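Local structure of ribose-phosphate pyrophosphokinase (Sulfolobus solfataricus, 4TWB) at residues H143-I148 against R173-E178; L162-G167 against V212-D217; V240-I245 against K263-T268. The protein makes 5-phospho-alpha-D-ribose 1-diphosphate (PRPP) by transferring the diphosphoryl group of ATP to the 1-hydroxyl of ribose 5-phosphate, with magnesium as cofactor. All coordinates share one frame; numbering follows the deposited sequence.

Following the chain from the N terminus, helix 145-155 opens contact 1 and strand 159-163 opens contact 2 before helix 169-178 closes the first loop by packing R173-E178 against H143-I148. Strand 211-216 then closes the longer second loop, so contacts 1 and 2 cross. Contact 3 follows in series, joining strands 239-244 and 262-268 around a short helical connection. Contacts 2 and 3 lie in one parallel sheet, where T241 probably hydrogen-bonds to V212 and I214. Contact 1 lies over that sheet: I175 packs on I215 of contact 2, while P144 and I148 reach I245 of contact 3. All three belong to the phosphoribosyltransferase domain.

Contact 1. Residues H143-I148 against R173-E178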
loop_
_atom_site.group_PDB
_atom_site.type_symbol
_atom_site.label_atom_id
_atom_site.label_comp_id
_atom_site.label_asym_id
_atom_site.label_seq_id
_atom_site.Cartn_x
_atom_site.Cartn_y
_atom_site.Cartn_z
ATOM N N HIS A 143 -12.895 -21.599 -8.621
ATOM C CA HIS A 143 -12.446 -22.687 -7.752
ATOM C C HIS A 143 -11.672 -23.684 -8.590
ATOM O O HIS A 143 -12.261 -24.455 -9.332
ATOM C CB HIS A 143 -13.646 -23.380 -7.110
ATOM C CG HIS A 143 -14.549 -22.458 -6.345
ATOM N ND1 HIS A 143 -14.246 -21.992 -5.084
ATOM C CD2 HIS A 143 -15.756 -21.932 -6.657
ATOM C CE1 HIS A 143 -15.220 -21.213 -4.652
ATOM N NE2 HIS A 143 -16.153 -21.164 -5.586
ATOM N N PRO A 144 -10.343 -23.681 -8.479
ATOM C CA PRO A 144 -9.537 -24.524 -9.373
ATOM C C PRO A 144 -9.491 -25.990 -8.910
ATOM O O PRO A 144 -8.429 -26.617 -8.947
ATOM C CB PRO A 144 -8.137 -23.912 -9.243
ATOM C CG PRO A 144 -8.160 -23.118 -7.950
ATOM C CD PRO A 144 -9.538 -23.138 -7.373
ATOM N N TYR A 145 -10.630 -26.520 -8.472
ATOM C CA TYR A 145 -10.670 -27.853 -7.881
ATOM C C TYR A 145 -10.244 -28.960 -8.837
ATOM O O TYR A 145 -9.472 -29.828 -8.454
ATOM C CB TYR A 145 -12.030 -28.137 -7.243
ATOM C CG TYR A 145 -12.396 -27.149 -6.143
ATOM C CD1 TYR A 145 -11.422 -26.372 -5.527
ATOM C CD2 TYR A 145 -13.708 -27.007 -5.712
ATOM C CE1 TYR A 145 -11.742 -25.476 -4.525
ATOM C CE2 TYR A 145 -14.039 -26.105 -4.705
ATOM C CZ TYR A 145 -13.049 -25.348 -4.115
ATOM O OH TYR A 145 -13.369 -24.458 -3.117
ATOM N N HIS A 146 -10.708 -28.915 -10.079
ATOM C CA HIS A 146 -10.330 -29.955 -11.037
ATOM C C HIS A 146 -8.826 -30.030 -11.248
ATOM O O HIS A 146 -8.271 -31.125 -11.381
ATOM C CB HIS A 146 -11.064 -29.817 -12.378
ATOM C CG HIS A 146 -10.480 -30.652 -13.481
ATOM N ND1 HIS A 146 -10.927 -31.925 -13.777
ATOM C CD2 HIS A 146 -9.483 -30.393 -14.362
ATOM C CE1 HIS A 146 -10.232 -32.412 -14.789
ATOM N NE2 HIS A 146 -9.353 -31.500 -15.167
ATOM N N GLN A 147 -8.147 -28.890 -11.260
ATOM C CA GLN A 147 -6.709 -28.933 -11.513
ATOM C C GLN A 147 -5.946 -29.508 -10.320
ATOM O O GLN A 147 -4.914 -30.155 -10.484
ATOM C CB GLN A 147 -6.171 -27.558 -11.857
ATOM C CG GLN A 147 -6.708 -26.974 -13.126
ATOM C CD GLN A 147 -5.867 -25.808 -13.597
ATOM O OE1 GLN A 147 -6.319 -24.666 -13.609
ATOM N NE2 GLN A 147 -4.625 -26.089 -13.968
ATOM N N ILE A 148 -6.453 -29.261 -9.122
ATOM C CA ILE A 148 -5.871 -29.835 -7.926
ATOM C C ILE A 148 -6.138 -31.332 -7.862
ATOM O O ILE A 148 -5.254 -32.114 -7.545
ATOM C CB ILE A 148 -6.416 -29.141 -6.674
ATOM C CG1 ILE A 148 -5.874 -27.712 -6.605
ATOM C CG2 ILE A 148 -6.025 -29.905 -5.417
ATOM C CD1 ILE A 148 -6.542 -26.879 -5.558
ATOM N N ARG A 173 -14.369 -32.193 -0.068
ATOM C CA ARG A 173 -15.375 -33.045 -0.673
ATOM C C ARG A 173 -15.406 -32.889 -2.186
ATOM O O ARG A 173 -15.316 -33.867 -2.907
ATOM C CB ARG A 173 -16.756 -32.779 -0.067
ATOM C CG ARG A 173 -17.873 -33.641 -0.650
ATOM C CD ARG A 173 -19.097 -33.688 0.262
ATOM N NE ARG A 173 -19.364 -32.407 0.905
ATOM C CZ ARG A 173 -19.740 -31.308 0.250
ATOM N NH1 ARG A 173 -19.885 -31.337 -1.071
ATOM N NH2 ARG A 173 -19.961 -30.176 0.914
ATOM N N LYS A 174 -15.519 -31.661 -2.680
ATOM C CA LYS A 174 -15.577 -31.452 -4.127
ATOM C C LYS A 174 -14.321 -31.957 -4.853
ATOM O O LYS A 174 -14.384 -32.374 -6.006
ATOM C CB LYS A 174 -15.858 -29.986 -4.469
ATOM C CG LYS A 174 -17.233 -29.469 -4.035
ATOM C CD LYS A 174 -17.468 -28.043 -4.522
ATOM C CE LYS A 174 -18.722 -27.421 -3.931
ATOM N NZ LYS A 174 -18.593 -27.190 -2.465
ATOM N N ILE A 175 -13.176 -31.919 -4.181
ATOM C CA ILE A 175 -11.933 -32.374 -4.790
ATOM C C ILE A 175 -11.867 -33.894 -4.733
ATOM O O ILE A 175 -11.554 -34.544 -5.724
ATOM C CB ILE A 175 -10.686 -31.748 -4.111
ATOM C CG1 ILE A 175 -10.494 -30.298 -4.558
ATOM C CG2 ILE A 175 -9.432 -32.523 -4.442
ATOM C CD1 ILE A 175 -9.432 -29.535 -3.775
ATOM N N ALA A 176 -12.185 -34.458 -3.572
ATOM C CA ALA A 176 -12.171 -35.912 -3.389
ATOM C C ALA A 176 -13.208 -36.618 -4.249
ATOM O O ALA A 176 -12.929 -37.671 -4.793
ATOM C CB ALA A 176 -12.360 -36.280 -1.919
ATOM N N GLU A 177 -14.403 -36.047 -4.371
ATOM C CA GLU A 177 -15.464 -36.704 -5.136
ATOM C C GLU A 177 -15.107 -36.810 -6.609
ATOM O O GLU A 177 -15.468 -37.771 -7.271
ATOM C CB GLU A 177 -16.826 -36.022 -4.938
ATOM C CG GLU A 177 -17.433 -36.316 -3.571
ATOM C CD GLU A 177 -18.836 -35.773 -3.408
ATOM O OE1 GLU A 177 -19.190 -34.788 -4.098
ATOM O OE2 GLU A 177 -19.584 -36.334 -2.575
ATOM N N GLU A 178 -14.369 -35.837 -7.120
ATOM C CA GLU A 178 -14.001 -35.851 -8.530
ATOM C C GLU A 178 -12.942 -36.906 -8.836
ATOM O O GLU A 178 -12.731 -37.311 -9.984
ATOM C CB GLU A 178 -13.512 -34.475 -8.973
ATOM C CG GLU A 178 -12.965 -34.475 -10.383
ATOM C CD GLU A 178 -12.874 -33.098 -10.987
ATOM O OE1 GLU A 178 -12.973 -32.095 -10.232
ATOM O OE2 GLU A 178 -12.699 -33.038 -12.224
#
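Y145 lies against the aliphatic parts of I175 and K174. Its CB meets I175 CG1 at 3.8 Å, and the two side chains cross at about a right angle. The lysine stem crosses the ring obliquely, with Y145 CD2 3.9 Å from K174 CB and K174 CD equally near Y145 CE2. I175 CD1 reaches further, to I148 CG2 at 3.8 Å, which completes the apolar part of the contact.

At the exposed border the bond is polar. H146 ND1 donates to E178 OE2 over 2.6 Å, with an N-H...O angle of 167°. The oxygen sits at the edge of the imidazole, in its plane, whereas the nitrogen meets it from above the carboxylate plane; the two planes are 41° apart. E178 has CG anti to the backbone N (chi1 173°) and an extended chain beyond it, which carries the carboxylate across to the histidine.

In the second shell, H143 CB lies over the centre of one face of the Y145 ring, 3.5 Å above its plane. E125 OE2 takes a hydrogen bond from H143 ND1 and a weak one with Y145 OH, and P144 is the N-cap of the helix that carries the tyrosine. I175 also touches I161 of strand 159-163. Helices 145-155 and 169-178 thus pack against each other on one face of the parallel sheet, as a helical layer of the alpha/beta phosphoribosyltransferase fold.

Contact 2. Residues L162-G167 against V212-D217; sequences LAPDRG and VVIIDD
L162 is bonded to the neighbouring strand through both of its backbone polar atoms. Its N donates to V213 O over 2.9 Å with a nearly straight N-H...O angle of 169°, and its O accepts from I215 N over 3.1 Å. That carbonyl also receives a CA-H...O contact from I214 CA at 3.2 Å. This is the parallel pattern: L162 is bonded to the two residues flanking I214, its partner in the register. On the strands' outer sides, A163 is tied by backbone bonds to S184 and I186, and V212 to S239 and T241.

The ladder stops at P164, which has no N-H to offer I215 O; its CD lies 3.3 Å from that oxygen instead. P164 CG rests on I214 CG2, the branch anti to the backbone N, while L162 CB meets V212 CG1 at 3.7 Å. An alanine at P164, lacking CG and CD, would probably open a gap beside I214 CG2 and leave the chain freer to turn just before D165.

Beyond the proline both segments carry acids, D165 on one and D216 and D217 on the other. D216 OD2 is met by D217 N at 3.0 Å, from above the carboxylate plane, and has a long, weak ion pair with R171. D217 OD2 bonds to H127 ND1, and D165 OD1 has a weak hydrogen bond from A168 N. D165 OD2 and D216 OD1 remain 4.6 Å apart. D165 is a predicted magnesium ligand and D216 a predicted ribose 5-phosphate ligand; the experimentally defined sugar-phosphate loop S220-T224 follows. Hydrophobic residues running into paired acids at a strand's C-terminal end are the hallmark of the PRPP-binding motif of type I phosphoribosyltransferases.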
loop_
_atom_site.group_PDB
_atom_site.type_symbol
_atom_site.label_atom_id
_atom_site.label_comp_id
_atom_site.label_asym_id
_atom_site.label_seq_id
_atom_site.Cartn_x
_atom_site.Cartn_y
_atom_site.Cartn_z
ATOM N N LEU A 162 -8.080 -34.914 3.509
ATOM C CA LEU A 162 -8.387 -34.470 4.864
ATOM C C LEU A 162 -8.472 -32.955 4.933
ATOM O O LEU A 162 -7.532 -32.258 4.553
ATOM C CB LEU A 162 -7.297 -34.944 5.825
ATOM C CG LEU A 162 -7.647 -35.252 7.280
ATOM C CD1 LEU A 162 -6.469 -34.866 8.143
ATOM C CD2 LEU A 162 -8.887 -34.518 7.716
ATOM N N ALA A 163 -9.602 -32.451 5.426
ATOM C CA ALA A 163 -9.816 -31.014 5.621
ATOM C C ALA A 163 -9.571 -30.633 7.085
ATOM O O ALA A 163 -10.150 -31.236 7.978
ATOM C CB ALA A 163 -11.224 -30.642 5.209
ATOM N N PRO A 164 -8.712 -29.632 7.330
ATOM C CA PRO A 164 -8.251 -29.269 8.675
ATOM C C PRO A 164 -9.357 -28.797 9.609
ATOM O O PRO A 164 -9.199 -28.906 10.826
ATOM C CB PRO A 164 -7.260 -28.136 8.413
ATOM C CG PRO A 164 -6.830 -28.330 7.014
ATOM C CD PRO A 164 -8.037 -28.840 6.295
ATOM N N ASP A 165 -10.449 -28.282 9.058
ATOM C CA ASP A 165 -11.589 -27.836 9.863
ATOM C C ASP A 165 -12.864 -27.944 9.042
ATOM O O ASP A 165 -12.807 -28.277 7.863
ATOM C CB ASP A 165 -11.393 -26.397 10.398
ATOM C CG ASP A 165 -10.859 -25.422 9.342
ATOM O OD1 ASP A 165 -11.529 -25.226 8.304
ATOM O OD2 ASP A 165 -9.774 -24.833 9.569
ATOM N N ARG A 166 -14.017 -27.679 9.645
ATOM C CA ARG A 166 -15.256 -27.754 8.874
ATOM C C ARG A 166 -15.293 -26.710 7.752
ATOM O O ARG A 166 -16.003 -26.869 6.761
ATOM C CB ARG A 166 -16.492 -27.641 9.769
ATOM C CG ARG A 166 -17.781 -27.955 9.024
ATOM C CD ARG A 166 -18.920 -28.363 9.947
ATOM N NE ARG A 166 -20.055 -28.901 9.194
ATOM C CZ ARG A 166 -20.344 -30.197 9.090
ATOM N NH1 ARG A 166 -19.591 -31.104 9.700
ATOM N NH2 ARG A 166 -21.393 -30.588 8.380
ATOM N N GLY A 167 -14.514 -25.644 7.906
ATOM C CA GLY A 167 -14.403 -24.648 6.857
ATOM C C GLY A 167 -13.947 -25.268 5.547
ATOM O O GLY A 167 -14.519 -25.005 4.488
ATOM N N VAL A 212 -2.392 -39.476 2.997
ATOM C CA VAL A 212 -3.261 -38.336 3.262
ATOM C C VAL A 212 -2.824 -37.041 2.576
ATOM O O VAL A 212 -1.632 -36.752 2.457
ATOM C CB VAL A 212 -3.397 -38.088 4.760
ATOM C CG1 VAL A 212 -4.228 -36.843 5.021
ATOM C CG2 VAL A 212 -4.010 -39.307 5.427
ATOM N N VAL A 213 -3.804 -36.278 2.109
ATOM C CA VAL A 213 -3.564 -34.959 1.541
ATOM C C VAL A 213 -4.424 -33.954 2.284
ATOM O O VAL A 213 -5.652 -34.020 2.238
ATOM C CB VAL A 213 -3.943 -34.893 0.061
ATOM C CG1 VAL A 213 -3.592 -33.539 -0.517
ATOM C CG2 VAL A 213 -3.242 -35.986 -0.699
ATOM N N ILE A 214 -3.780 -33.032 2.987
ATOM C CA ILE A 214 -4.501 -32.003 3.730
ATOM C C ILE A 214 -4.657 -30.731 2.903
ATOM O O ILE A 214 -3.666 -30.092 2.536
ATOM C CB ILE A 214 -3.804 -31.665 5.046
ATOM C CG1 ILE A 214 -3.409 -32.947 5.772
ATOM C CG2 ILE A 214 -4.719 -30.826 5.916
ATOM C CD1 ILE A 214 -2.840 -32.729 7.146
ATOM N N ILE A 215 -5.909 -30.370 2.627
ATOM C CA ILE A 215 -6.225 -29.265 1.727
ATOM C C ILE A 215 -6.893 -28.073 2.427
ATOM O O ILE A 215 -7.910 -28.222 3.105
ATOM C CB ILE A 215 -7.135 -29.734 0.576
ATOM C CG1 ILE A 215 -6.503 -30.914 -0.150
ATOM C CG2 ILE A 215 -7.385 -28.609 -0.406
ATOM C CD1 ILE A 215 -7.332 -31.416 -1.313
ATOM N N ASP A 216 -6.317 -26.888 2.246
ATOM C CA ASP A 216 -6.901 -25.652 2.775
ATOM C C ASP A 216 -6.822 -24.567 1.705
ATOM O O ASP A 216 -6.104 -24.716 0.709
ATOM C CB ASP A 216 -6.177 -25.202 4.055
ATOM C CG ASP A 216 -7.116 -24.561 5.072
ATOM O OD1 ASP A 216 -6.681 -24.312 6.218
ATOM O OD2 ASP A 216 -8.290 -24.302 4.725
ATOM N N ASP A 217 -7.562 -23.481 1.900
ATOM C CA ASP A 217 -7.510 -22.378 0.948
ATOM C C ASP A 217 -6.170 -21.656 1.034
ATOM O O ASP A 217 -5.533 -21.389 0.018
ATOM C CB ASP A 217 -8.687 -21.408 1.123
ATOM C CG ASP A 217 -8.631 -20.625 2.427
ATOM O OD1 ASP A 217 -8.265 -21.233 3.462
ATOM O OD2 ASP A 217 -8.971 -19.408 2.408
#

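Contact 3. Residues V240-I245 against K263-T268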
loop_
_atom_site.group_PDB
_atom_site.type_symbol
_atom_site.label_atom_id
_atom_site.label_comp_id
_atom_site.label_asym_id
_atom_site.label_seq_id
_atom_site.Cartn_x
_atom_site.Cartn_y
_atom_site.Cartn_z
ATOM N N VAL A 240 1.873 -37.858 4.635
ATOM C CA VAL A 240 1.057 -36.649 4.625
ATOM C C VAL A 240 1.571 -35.642 3.602
ATOM O O VAL A 240 2.747 -35.312 3.579
ATOM C CB VAL A 240 0.985 -35.983 6.011
ATOM C CG1 VAL A 240 0.228 -34.676 5.924
ATOM C CG2 VAL A 240 0.328 -36.910 7.006
ATOM N N THR A 241 0.676 -35.187 2.735
ATOM C CA THR A 241 0.983 -34.136 1.782
ATOM C C THR A 241 0.067 -32.961 2.096
ATOM O O THR A 241 -1.060 -33.151 2.546
ATOM C CB THR A 241 0.756 -34.600 0.339
ATOM O OG1 THR A 241 1.683 -35.638 0.016
ATOM C CG2 THR A 241 0.961 -33.456 -0.623
ATOM N N ALA A 242 0.556 -31.744 1.885
ATOM C CA ALA A 242 -0.252 -30.557 2.129
ATOM C C ALA A 242 -0.476 -29.776 0.842
ATOM O O ALA A 242 0.432 -29.635 0.026
ATOM C CB ALA A 242 0.380 -29.680 3.192
ATOM N N ALA A 243 -1.697 -29.284 0.663
ATOM C CA ALA A 243 -2.062 -28.550 -0.538
ATOM C C ALA A 243 -2.930 -27.342 -0.207
ATOM O O ALA A 243 -3.839 -27.420 0.607
ATOM C CB ALA A 243 -2.786 -29.467 -1.518
ATOM N N ALA A 244 -2.640 -26.219 -0.839
ATOM C CA ALA A 244 -3.506 -25.055 -0.724
ATOM C C ALA A 244 -3.496 -24.274 -2.028
ATOM O O ALA A 244 -2.552 -24.367 -2.815
ATOM C CB ALA A 244 -3.058 -24.180 0.419
ATOM N N ILE A 245 -4.546 -23.509 -2.266
ATOM C CA ILE A 245 -4.563 -22.639 -3.436
ATOM C C ILE A 245 -3.526 -21.498 -3.277
ATOM O O ILE A 245 -2.691 -21.264 -4.160
ATOM C CB ILE A 245 -5.983 -22.082 -3.712
ATOM C CG1 ILE A 245 -6.923 -23.202 -4.157
ATOM C CG2 ILE A 245 -5.940 -20.995 -4.765
ATOM C CD1 ILE A 245 -7.467 -24.075 -3.019
ATOM N N LYS A 263 5.874 -34.306 3.485
ATOM C CA LYS A 263 6.810 -34.603 2.416
ATOM C C LYS A 263 6.699 -33.576 1.296
ATOM O O LYS A 263 7.668 -32.895 0.958
ATOM C CB LYS A 263 6.538 -36.012 1.862
ATOM C CG LYS A 263 7.636 -36.547 0.948
ATOM C CD LYS A 263 7.160 -37.734 0.111
ATOM C CE LYS A 263 6.638 -38.867 0.982
ATOM N NZ LYS A 263 6.242 -40.059 0.172
ATOM N N THR A 264 5.498 -33.466 0.738
ATOM C CA THR A 264 5.271 -32.703 -0.477
ATOM C C THR A 264 4.389 -31.498 -0.196
ATOM O O THR A 264 3.523 -31.545 0.677
ATOM C CB THR A 264 4.586 -33.580 -1.547
ATOM O OG1 THR A 264 5.235 -34.856 -1.607
ATOM C CG2 THR A 264 4.641 -32.927 -2.908
ATOM N N LEU A 265 4.616 -30.419 -0.939
ATOM C CA LEU A 265 3.769 -29.230 -0.859
ATOM C C LEU A 265 3.177 -28.871 -2.209
ATOM O O LEU A 265 3.910 -28.702 -3.185
ATOM C CB LEU A 265 4.550 -28.036 -0.336
ATOM C CG LEU A 265 4.623 -27.921 1.177
ATOM C CD1 LEU A 265 5.265 -26.610 1.530
ATOM C CD2 LEU A 265 3.236 -28.016 1.779
ATOM N N ILE A 266 1.850 -28.751 -2.262
ATOM C CA ILE A 266 1.169 -28.371 -3.492
ATOM C C ILE A 266 0.504 -27.018 -3.361
ATOM O O ILE A 266 -0.300 -26.797 -2.454
ATOM C CB ILE A 266 0.093 -29.372 -3.883
ATOM C CG1 ILE A 266 0.720 -30.710 -4.252
ATOM C CG2 ILE A 266 -0.695 -28.843 -5.053
ATOM C CD1 ILE A 266 -0.288 -31.839 -4.306
ATOM N N GLY A 267 0.852 -26.116 -4.272
ATOM C CA GLY A 267 0.235 -24.806 -4.338
ATOM C C GLY A 267 -0.030 -24.384 -5.771
ATOM O O GLY A 267 0.118 -25.179 -6.704
ATOM N N THR A 268 -0.419 -23.125 -5.943
ATOM C CA THR A 268 -0.697 -22.582 -7.265
ATOM C C THR A 268 -0.027 -21.227 -7.450
ATOM O O THR A 268 0.511 -20.640 -6.495
ATOM C CB THR A 268 -2.209 -22.383 -7.506
ATOM O OG1 THR A 268 -2.606 -21.089 -7.050
ATOM C CG2 THR A 268 -3.012 -23.420 -6.781
#
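T241 and T264 stand side by side and point the same way. The methyl of T241, anti to the backbone N, is the branch that comes nearest, with CG2 3.7 Å from T264 CB; the hydroxyl oxygens OG1 of T241 and T264 are 4.0 Å apart. On the same face A243 meets I266, CB to CB at 3.7 Å. The opposite face carries A242 and L265: the end of the leucine comes nearer the alanine than its first bond suggests, placing L265 CD2 3.6 Å from A242 CB, and A242 also touches I225 of helix 223-233.

Between the faces runs a parallel ladder. A242 receives I266 N at its O over 2.8 Å and donates its N to T264 O, while A244 N bonds to I266 O; the strand axes approach to 4.7 Å at 12°. Helix 253-259 lies in the connection, making this a beta-alpha-beta crossover in the parallel sheet of the phosphoribosyltransferase domain. Strand 211-216 borders strand 239-244 on its other side, and the side chain of A244 is about 5 Å from that of D216, a predicted ribose 5-phosphate ligand.

At the end of the pairing the chain turns a corner at I245, and T268 takes over with its side chain. T268 OG1 lies between the backbone N and the carbonyl carbon (chi1 88°), from where it donates to I245 O over 2.9 Å. T268 N adds a weak bond to the same oxygen, and T270 OG1 another weak one. The side chains of I245 and T268 lie side by side, pointing the same way, and OG1 of T268 is also hydrogen-bonded with T270 N.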